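Local coordinates for phospholipase C-beta (PLC-beta) (Sepia officinalis, PDB 3QR0), which belongs to the multidomain phospholipase C-beta family, joining PH, EF-hand-like, TIM-barrel X and Y, and C2 regions, and holds a calcium ion in its barrel, at residues Met541-Thr547 / Ile568-Lys574; Asn335-Tyr341 / Cys364-Asp370; Phe219-Leu223 / Leu303-Met307. All coordinates share one frame; numbering follows the deposited sequence.

Contact 1: Met541-Thr547 / Ile568-Lys574; sequences MSSMVET and ITRIYPK. With GOL (glycerol), chain I.
Val545 and Tyr572 meet where two neighbouring parallel strands reach their C-terminal ends. CA of Val545 sits over the centre of the Tyr572 ring, 3.8 Å from its centroid, a CH-pi contact 13° off the ring normal. The ring lies there because CG of Tyr572 is set between its backbone N and carbonyl carbon (chi1 62°), which swings it back against the partner strand. Its hydroxyl donates to O1 of a glycerol, 2.6 Å from OH to O1. The same O1 donates to the carbonyl of Ser543, while Val545 N gives its hydrogen to glycerol O2, so the glycerol, probably from the crystallisation liquor, is held by backbone groups at the strand end; Gln548 also binds it. Glu546 starts the following helix and reaches back to the loop after the partner strand: Lys574 N donates to Glu546 OE1 over 3.0 Å, meeting its anti side. OE1 also forms a salt bridge with Arg577, and a water joins Glu546 OE2 to Lys574 NZ. Ser543 OG lies at the edge of the Arg570 guanidinium, 3.0 Å from NH1; that group's salt bridge is with Glu368. Behind these side chains stands the backbone ladder, in which Arg570 N to Ser542 O (3.0 Å) and Met544 N to Arg570 O (2.8 Å) are nearly straight. On the other sheet face, Met544 and Thr569 pack against Phe560 of helix 557-563, part of the link between the strands. Two adjacent parallel strands joined through helices form a beta-alpha-beta crossover, the repeating element of the TIM barrel to which the Y region belongs.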
# COMPACT_ATOMS: atom_id res chain seq x y z
N MET A 541 16.50 8.56 -21.38
CA MET A 541 15.89 7.35 -20.83
C MET A 541 15.09 6.67 -21.91
O MET A 541 14.86 7.24 -22.99
CB MET A 541 15.00 7.69 -19.62
CG MET A 541 13.82 8.62 -19.89
SD MET A 541 12.35 7.78 -20.53
CE MET A 541 11.84 6.82 -19.11
N SER A 542 14.68 5.45 -21.65
CA SER A 542 13.86 4.72 -22.58
C SER A 542 12.66 4.13 -21.87
O SER A 542 12.75 3.69 -20.72
CB SER A 542 14.67 3.65 -23.31
OG SER A 542 15.45 4.26 -24.34
N SER A 543 11.52 4.18 -22.55
CA SER A 543 10.29 3.59 -22.06
C SER A 543 10.04 2.39 -22.95
O SER A 543 9.80 2.54 -24.14
CB SER A 543 9.15 4.61 -22.16
OG SER A 543 7.96 4.11 -21.55
N MET A 544 10.16 1.19 -22.37
CA MET A 544 10.09 -0.05 -23.12
C MET A 544 8.81 -0.81 -22.83
O MET A 544 8.47 -1.05 -21.66
CB MET A 544 11.26 -0.95 -22.73
CG MET A 544 12.63 -0.34 -22.87
SD MET A 544 13.89 -1.59 -22.53
CE MET A 544 15.38 -0.60 -22.64
N VAL A 545 8.12 -1.25 -23.88
CA VAL A 545 7.05 -2.22 -23.71
C VAL A 545 7.68 -3.49 -23.13
O VAL A 545 8.87 -3.73 -23.33
CB VAL A 545 6.31 -2.50 -25.05
CG1 VAL A 545 7.20 -3.28 -26.03
CG2 VAL A 545 4.99 -3.22 -24.78
N GLU A 546 6.92 -4.27 -22.38
CA GLU A 546 7.49 -5.43 -21.70
C GLU A 546 8.20 -6.36 -22.67
O GLU A 546 9.23 -6.93 -22.32
CB GLU A 546 6.44 -6.19 -20.87
CG GLU A 546 5.41 -6.96 -21.67
CD GLU A 546 4.40 -7.67 -20.77
OE1 GLU A 546 3.31 -7.11 -20.55
OE2 GLU A 546 4.70 -8.77 -20.27
N THR A 547 7.68 -6.51 -23.88
CA THR A 547 8.30 -7.35 -24.90
C THR A 547 9.73 -6.90 -25.22
O THR A 547 10.62 -7.74 -25.36
CB THR A 547 7.46 -7.36 -26.20
OG1 THR A 547 6.09 -7.64 -25.88
CG2 THR A 547 7.98 -8.41 -27.17
N ILE A 568 17.53 5.82 -16.54
CA ILE A 568 16.24 5.30 -16.12
C ILE A 568 15.59 4.46 -17.22
O ILE A 568 15.62 4.83 -18.39
CB ILE A 568 15.29 6.47 -15.75
CG1 ILE A 568 15.77 7.11 -14.44
CG2 ILE A 568 13.85 5.98 -15.62
CD1 ILE A 568 15.11 8.41 -14.11
N THR A 569 15.00 3.33 -16.81
CA THR A 569 14.13 2.54 -17.67
C THR A 569 12.72 2.56 -17.12
O THR A 569 12.49 2.35 -15.93
CB THR A 569 14.57 1.06 -17.75
OG1 THR A 569 15.97 0.98 -18.01
CG2 THR A 569 13.82 0.32 -18.87
N ARG A 570 11.77 2.84 -18.01
CA ARG A 570 10.36 2.63 -17.71
C ARG A 570 9.88 1.40 -18.47
O ARG A 570 10.27 1.19 -19.61
CB ARG A 570 9.54 3.86 -18.12
CG ARG A 570 8.04 3.73 -17.90
CD ARG A 570 7.34 5.08 -18.07
NE ARG A 570 5.90 4.95 -17.86
CZ ARG A 570 5.01 4.57 -18.78
NH1 ARG A 570 5.39 4.28 -20.02
NH2 ARG A 570 3.73 4.48 -18.46
N ILE A 571 9.04 0.60 -17.83
CA ILE A 571 8.48 -0.61 -18.43
C ILE A 571 6.97 -0.45 -18.42
O ILE A 571 6.42 0.11 -17.48
CB ILE A 571 8.85 -1.87 -17.63
CG1 ILE A 571 10.34 -1.88 -17.28
CG2 ILE A 571 8.43 -3.14 -18.38
CD1 ILE A 571 11.26 -2.24 -18.43
N TYR A 572 6.29 -0.93 -19.46
CA TYR A 572 4.83 -0.94 -19.45
C TYR A 572 4.25 -2.18 -20.14
O TYR A 572 4.91 -2.77 -21.00
CB TYR A 572 4.27 0.36 -20.06
CG TYR A 572 4.64 0.59 -21.49
CD1 TYR A 572 3.80 0.17 -22.52
CD2 TYR A 572 5.82 1.25 -21.84
CE1 TYR A 572 4.13 0.37 -23.84
CE2 TYR A 572 6.16 1.46 -23.17
CZ TYR A 572 5.31 1.02 -24.17
OH TYR A 572 5.61 1.22 -25.50
N PRO A 573 3.03 -2.58 -19.75
CA PRO A 573 2.48 -3.84 -20.27
C PRO A 573 2.18 -3.82 -21.77
O PRO A 573 1.81 -2.79 -22.32
CB PRO A 573 1.19 -4.04 -19.45
CG PRO A 573 0.88 -2.72 -18.85
CD PRO A 573 2.19 -2.00 -18.69
N LYS A 574 2.37 -4.97 -22.41
CA LYS A 574 2.07 -5.14 -23.83
C LYS A 574 0.57 -4.99 -24.12
O LYS A 574 -0.28 -5.21 -23.26
CB LYS A 574 2.56 -6.51 -24.31
CG LYS A 574 1.92 -7.71 -23.61
CD LYS A 574 2.57 -9.03 -24.01
CE LYS A 574 2.17 -10.14 -23.05
NZ LYS A 574 2.74 -11.47 -23.44
C1 GOL I . 8.72 2.00 -27.07
O1 GOL I . 7.89 2.34 -25.98
C2 GOL I . 8.54 0.53 -27.44
O2 GOL I . 9.06 -0.32 -26.43
C3 GOL I . 9.25 0.23 -28.75
O3 GOL I . 8.56 -0.81 -29.41
O HOH W 1 5.18 -10.89 -21.91

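Contact 2: Asn335-Tyr341 / Cys364-Asp370; sequences NSSHNTY and CRCLELD. With CA (calcium ion), chain B.
Asn339, Glu368 and Asp370 turn their oxygens toward one calcium ion from two chain segments. The Asn339 amide and the Asp370 carboxylate stand almost perpendicular, their planes 89° apart. Asn339 OD1 lies 2.3 Å from the calcium, whereas Asp370 grips it with both OD1 and OD2, OD2 at 2.5 Å; Gln346 is the outside polar partner of the Asn339 side chain. Glu368 stretches out from its strand, CG opposite the backbone N (chi1 -174°), and gives OE2 to the metal. Its other oxygen faces the loop: Asn339 N donates to Glu368 OE1 over 2.8 Å, from above the carboxylate plane, alongside the Arg570 salt bridge. The His338 ring runs beside the Glu368 side chain, the ring and carboxylate planes being 60° apart. Tyr341 crosses Asp370 at about a right angle; its OH donates to OD2 at 2.5 Å, from above the carboxylate plane, so this oxygen serves both a phenol and the metal. Thr340 OG1 accepts from Glu368 N at 2.9 Å and is also paired with the Ser337 hydroxyl. Asn335 O takes hydrogens from both Arg365 N and Cys366 N, and Ser337 N donates to Cys366 O at 2.8 Å. Glu417 and two waters complete the calcium shell, one water hydrogen-bonded to His338 NE2, whose ND1 is bonded to Asn599. Three acidic side chains thus converge on a buried cation whose positive charge probably offsets their mutual repulsion, while donors from Asn339, Arg570 and Tyr341 help set how the Glu368 and Asp370 carboxylates are turned.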
# COMPACT_ATOMS: atom_id res chain seq x y z
N ASN A 335 7.38 4.24 -7.68
CA ASN A 335 6.03 3.69 -7.83
C ASN A 335 5.34 4.29 -9.07
O ASN A 335 5.21 5.52 -9.17
CB ASN A 335 5.25 3.99 -6.54
CG ASN A 335 3.93 3.25 -6.44
OD1 ASN A 335 3.54 2.49 -7.33
ND2 ASN A 335 3.22 3.48 -5.35
N SER A 336 4.94 3.42 -10.00
CA SER A 336 4.54 3.83 -11.35
C SER A 336 3.25 3.19 -11.88
O SER A 336 3.03 1.98 -11.74
CB SER A 336 5.67 3.50 -12.33
OG SER A 336 6.86 4.18 -11.97
N SER A 337 2.44 4.02 -12.53
CA SER A 337 1.14 3.63 -13.08
C SER A 337 1.14 3.68 -14.62
O SER A 337 1.67 4.61 -15.21
CB SER A 337 0.07 4.58 -12.54
OG SER A 337 -1.10 4.54 -13.33
N HIS A 338 0.53 2.67 -15.24
CA HIS A 338 0.34 2.61 -16.70
C HIS A 338 -1.08 3.01 -17.12
O HIS A 338 -2.05 2.66 -16.42
CB HIS A 338 0.61 1.18 -17.21
CG HIS A 338 0.25 0.97 -18.65
ND1 HIS A 338 -0.79 0.16 -19.05
CD2 HIS A 338 0.79 1.47 -19.78
CE1 HIS A 338 -0.87 0.17 -20.37
NE2 HIS A 338 0.08 0.96 -20.84
N ASN A 339 -1.21 3.67 -18.28
CA ASN A 339 -2.50 4.19 -18.80
C ASN A 339 -3.43 4.54 -17.65
O ASN A 339 -4.51 3.96 -17.48
CB ASN A 339 -3.18 3.21 -19.78
CG ASN A 339 -2.58 3.23 -21.20
OD1 ASN A 339 -1.72 4.06 -21.52
ND2 ASN A 339 -3.04 2.30 -22.04
N THR A 340 -2.97 5.50 -16.86
CA THR A 340 -3.54 5.85 -15.56
C THR A 340 -5.00 6.26 -15.65
O THR A 340 -5.79 6.00 -14.74
CB THR A 340 -2.73 7.00 -14.94
OG1 THR A 340 -1.33 6.69 -15.01
CG2 THR A 340 -3.14 7.26 -13.49
N TYR A 341 -5.35 6.90 -16.77
CA TYR A 341 -6.71 7.36 -17.05
C TYR A 341 -7.78 6.25 -17.10
O TYR A 341 -8.96 6.52 -16.90
CB TYR A 341 -6.75 8.18 -18.36
CG TYR A 341 -6.23 7.43 -19.57
CD1 TYR A 341 -7.10 6.72 -20.40
CD2 TYR A 341 -4.88 7.42 -19.89
CE1 TYR A 341 -6.64 6.03 -21.50
CE2 TYR A 341 -4.40 6.73 -20.98
CZ TYR A 341 -5.29 6.03 -21.79
OH TYR A 341 -4.83 5.34 -22.88
N CYS A 364 1.84 6.73 -5.54
CA CYS A 364 2.35 6.58 -6.90
C CYS A 364 2.96 7.89 -7.39
O CYS A 364 2.37 8.96 -7.17
CB CYS A 364 1.24 6.15 -7.85
SG CYS A 364 1.82 5.66 -9.48
N ARG A 365 4.12 7.82 -8.04
CA ARG A 365 4.86 9.02 -8.48
C ARG A 365 4.91 9.21 -9.99
O ARG A 365 5.20 10.31 -10.46
CB ARG A 365 6.30 9.00 -7.94
CG ARG A 365 6.42 8.97 -6.41
CD ARG A 365 5.98 10.28 -5.75
NE ARG A 365 4.55 10.29 -5.51
CZ ARG A 365 3.81 11.36 -5.23
NH1 ARG A 365 4.35 12.58 -5.13
NH2 ARG A 365 2.51 11.21 -5.04
N CYS A 366 4.67 8.16 -10.76
CA CYS A 366 4.80 8.24 -12.21
C CYS A 366 3.49 7.83 -12.86
O CYS A 366 2.99 6.73 -12.63
CB CYS A 366 5.95 7.35 -12.70
SG CYS A 366 6.26 7.45 -14.50
N LEU A 367 2.96 8.73 -13.68
CA LEU A 367 1.64 8.59 -14.28
C LEU A 367 1.75 8.67 -15.78
O LEU A 367 2.75 9.18 -16.31
CB LEU A 367 0.71 9.71 -13.80
CG LEU A 367 0.75 10.10 -12.33
CD1 LEU A 367 -0.10 11.35 -12.12
CD2 LEU A 367 0.27 8.96 -11.45
N GLU A 368 0.72 8.19 -16.47
CA GLU A 368 0.68 8.26 -17.92
C GLU A 368 -0.54 9.04 -18.41
O GLU A 368 -1.65 8.87 -17.90
CB GLU A 368 0.68 6.86 -18.51
CG GLU A 368 0.80 6.83 -20.03
CD GLU A 368 1.06 5.45 -20.56
OE1 GLU A 368 1.07 4.50 -19.75
OE2 GLU A 368 1.25 5.29 -21.79
N LEU A 369 -0.30 9.90 -19.40
CA LEU A 369 -1.34 10.69 -20.04
C LEU A 369 -1.23 10.47 -21.54
O LEU A 369 -0.23 10.87 -22.16
CB LEU A 369 -1.18 12.18 -19.70
CG LEU A 369 -1.37 12.68 -18.26
CD1 LEU A 369 -0.27 12.19 -17.30
CD2 LEU A 369 -1.42 14.21 -18.23
N ASP A 370 -2.23 9.80 -22.12
CA ASP A 370 -2.31 9.58 -23.57
C ASP A 370 -3.11 10.71 -24.17
O ASP A 370 -4.35 10.73 -24.06
CB ASP A 370 -3.01 8.25 -23.89
CG ASP A 370 -2.17 7.03 -23.57
OD1 ASP A 370 -1.08 7.15 -22.96
OD2 ASP A 370 -2.60 5.92 -23.93
CA CA B . -0.47 4.70 -23.31
O HOH W 2 0.61 2.52 -23.13
O HOH W 3 -1.50 3.02 -24.79

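Contact 3: Phe219-Leu223 / Leu303-Met307; sequences FKFYL and LYFLM
The helical segments Phe219-Leu223 and Leu303-Met307 run steeply across one another, at 106°, with their axes 12.3 Å apart, so long side chains must span the gap. Phe219 and Tyr304 form a T-shaped pair. The edge of the Tyr304 ring, through CD1, points at the centre of one Phe219 face; the centroids are 5.2 Å apart and the planes stand at 78°. Phe219 CG lies opposite its backbone N (chi1 -174°), which extends the ring toward the second helix until CZ comes 3.8 Å from Tyr304 CA. Met307 bridges Phe219 and Tyr222. Its sulfur lies in the plane of the Phe219 ring, at the edge, with SD 3.9 Å from CE1. A bend about the CG-SD bond lays the methyl over a face of Tyr222, CE standing 3.9 Å from that ring's centroid as a CH-pi contact. SD makes Met-aromatic contacts with both rings, at the edge of Phe219 and obliquely, 4.3 Å from the centroid, with Tyr222. Leu303 completes the patch, its CD2 touching CD2 of Leu223, 3.9 Å away, and lying near the edge of the Tyr222 ring. The contact is made almost entirely by apolar groups; the Tyr222 hydroxyl is bound by Gln151 and Arg228, and its ring also makes an edge-to-face pair with Trp155. Leu152 of helix 151-165 touches Phe219 and Tyr304, and Val287 of helix 273-288 does the same. The contact thus joins helices 215-225 and 299-307 within the EF-hand-like region of the phospholipase C fold, with helices 151-165 and 273-288 packed around it.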
# COMPACT_ATOMS: atom_id res chain seq x y z
N PHE A 219 -10.18 -6.68 27.28
CA PHE A 219 -9.17 -7.68 26.90
C PHE A 219 -9.47 -9.04 27.53
O PHE A 219 -9.27 -10.07 26.90
CB PHE A 219 -7.75 -7.24 27.24
CG PHE A 219 -6.70 -8.18 26.72
CD1 PHE A 219 -6.39 -8.22 25.36
CD2 PHE A 219 -6.04 -9.07 27.57
CE1 PHE A 219 -5.43 -9.09 24.86
CE2 PHE A 219 -5.07 -9.95 27.08
CZ PHE A 219 -4.77 -9.96 25.72
N LYS A 220 -9.95 -9.04 28.77
CA LYS A 220 -10.38 -10.28 29.43
C LYS A 220 -11.54 -10.93 28.64
O LYS A 220 -11.68 -12.15 28.61
CB LYS A 220 -10.78 -10.01 30.89
CG LYS A 220 -10.62 -11.22 31.81
CD LYS A 220 -11.03 -10.90 33.26
CE LYS A 220 -11.23 -12.18 34.06
NZ LYS A 220 -11.68 -11.93 35.47
N PHE A 221 -12.36 -10.10 27.99
CA PHE A 221 -13.41 -10.60 27.09
C PHE A 221 -12.79 -11.31 25.88
O PHE A 221 -13.26 -12.39 25.50
CB PHE A 221 -14.33 -9.44 26.66
CG PHE A 221 -15.23 -9.75 25.49
CD1 PHE A 221 -16.17 -10.77 25.56
CD2 PHE A 221 -15.17 -8.99 24.33
CE1 PHE A 221 -17.01 -11.04 24.49
CE2 PHE A 221 -16.00 -9.25 23.26
CZ PHE A 221 -16.92 -10.28 23.33
N TYR A 222 -11.75 -10.73 25.29
CA TYR A 222 -10.98 -11.38 24.23
C TYR A 222 -10.48 -12.76 24.68
O TYR A 222 -10.63 -13.74 23.96
CB TYR A 222 -9.78 -10.52 23.79
CG TYR A 222 -8.94 -11.12 22.68
CD1 TYR A 222 -9.11 -10.72 21.36
CD2 TYR A 222 -7.96 -12.08 22.94
CE1 TYR A 222 -8.35 -11.26 20.33
CE2 TYR A 222 -7.20 -12.64 21.92
CZ TYR A 222 -7.39 -12.22 20.62
OH TYR A 222 -6.65 -12.76 19.60
N LEU A 223 -9.90 -12.81 25.88
CA LEU A 223 -9.40 -14.07 26.45
C LEU A 223 -10.51 -15.10 26.61
O LEU A 223 -10.31 -16.28 26.34
CB LEU A 223 -8.72 -13.83 27.80
CG LEU A 223 -7.47 -12.94 27.82
CD1 LEU A 223 -6.95 -12.78 29.25
CD2 LEU A 223 -6.40 -13.50 26.91
N LEU A 303 0.36 -13.51 25.74
CA LEU A 303 -0.56 -13.25 24.63
C LEU A 303 -0.76 -11.74 24.44
O LEU A 303 -0.79 -11.25 23.31
CB LEU A 303 -1.91 -13.93 24.88
CG LEU A 303 -2.97 -13.81 23.78
CD1 LEU A 303 -2.38 -14.06 22.39
CD2 LEU A 303 -4.11 -14.78 24.05
N TYR A 304 -0.86 -11.01 25.55
CA TYR A 304 -0.98 -9.55 25.49
C TYR A 304 0.23 -8.95 24.77
O TYR A 304 0.08 -8.16 23.84
CB TYR A 304 -1.10 -8.98 26.91
CG TYR A 304 -1.36 -7.49 26.98
CD1 TYR A 304 -2.65 -6.98 27.13
CD2 TYR A 304 -0.31 -6.58 26.90
CE1 TYR A 304 -2.89 -5.61 27.19
CE2 TYR A 304 -0.54 -5.20 26.96
CZ TYR A 304 -1.82 -4.73 27.11
OH TYR A 304 -2.03 -3.37 27.17
N PHE A 305 1.44 -9.34 25.18
CA PHE A 305 2.66 -8.88 24.52
C PHE A 305 2.64 -9.19 23.02
O PHE A 305 2.96 -8.33 22.20
CB PHE A 305 3.92 -9.53 25.10
CG PHE A 305 5.11 -9.43 24.18
CD1 PHE A 305 5.78 -8.23 24.02
CD2 PHE A 305 5.52 -10.53 23.43
CE1 PHE A 305 6.85 -8.13 23.16
CE2 PHE A 305 6.60 -10.43 22.57
CZ PHE A 305 7.26 -9.23 22.43
N LEU A 306 2.29 -10.43 22.69
CA LEU A 306 2.37 -10.89 21.31
C LEU A 306 1.48 -10.08 20.39
O LEU A 306 1.77 -9.95 19.20
CB LEU A 306 2.01 -12.37 21.21
CG LEU A 306 3.01 -13.37 21.79
CD1 LEU A 306 2.37 -14.76 21.85
CD2 LEU A 306 4.30 -13.40 20.97
N MET A 307 0.41 -9.51 20.95
CA MET A 307 -0.55 -8.71 20.21
C MET A 307 -0.29 -7.21 20.29
O MET A 307 -0.94 -6.47 19.58
CB MET A 307 -1.96 -8.95 20.77
CG MET A 307 -2.51 -10.34 20.59
SD MET A 307 -3.97 -10.59 21.62
CE MET A 307 -5.13 -9.43 20.88

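How the contacts relate
Along the chain contact 3 comes first, then contact 2, then contact 1, each closing before the next opens. Contacts 1 and 2 have centres about 13 Å apart and touch directly, through the Arg570-Glu368 salt bridge and the packing of Pro573 and Tyr572 against His338. Strands 540-545 and 569-572 belong to the parallel sheet of the Y range and strand 366-372 to the sheet of the X range, so this meeting ties the two parts of the TIM barrel together beside the calcium ion. Contact 3, between helices 215-225 and 299-307, lies on the opposite side of the chain's centre, its centre about 49 Å from contact 1 and about 44 Å from contact 2, marking a separate helical core.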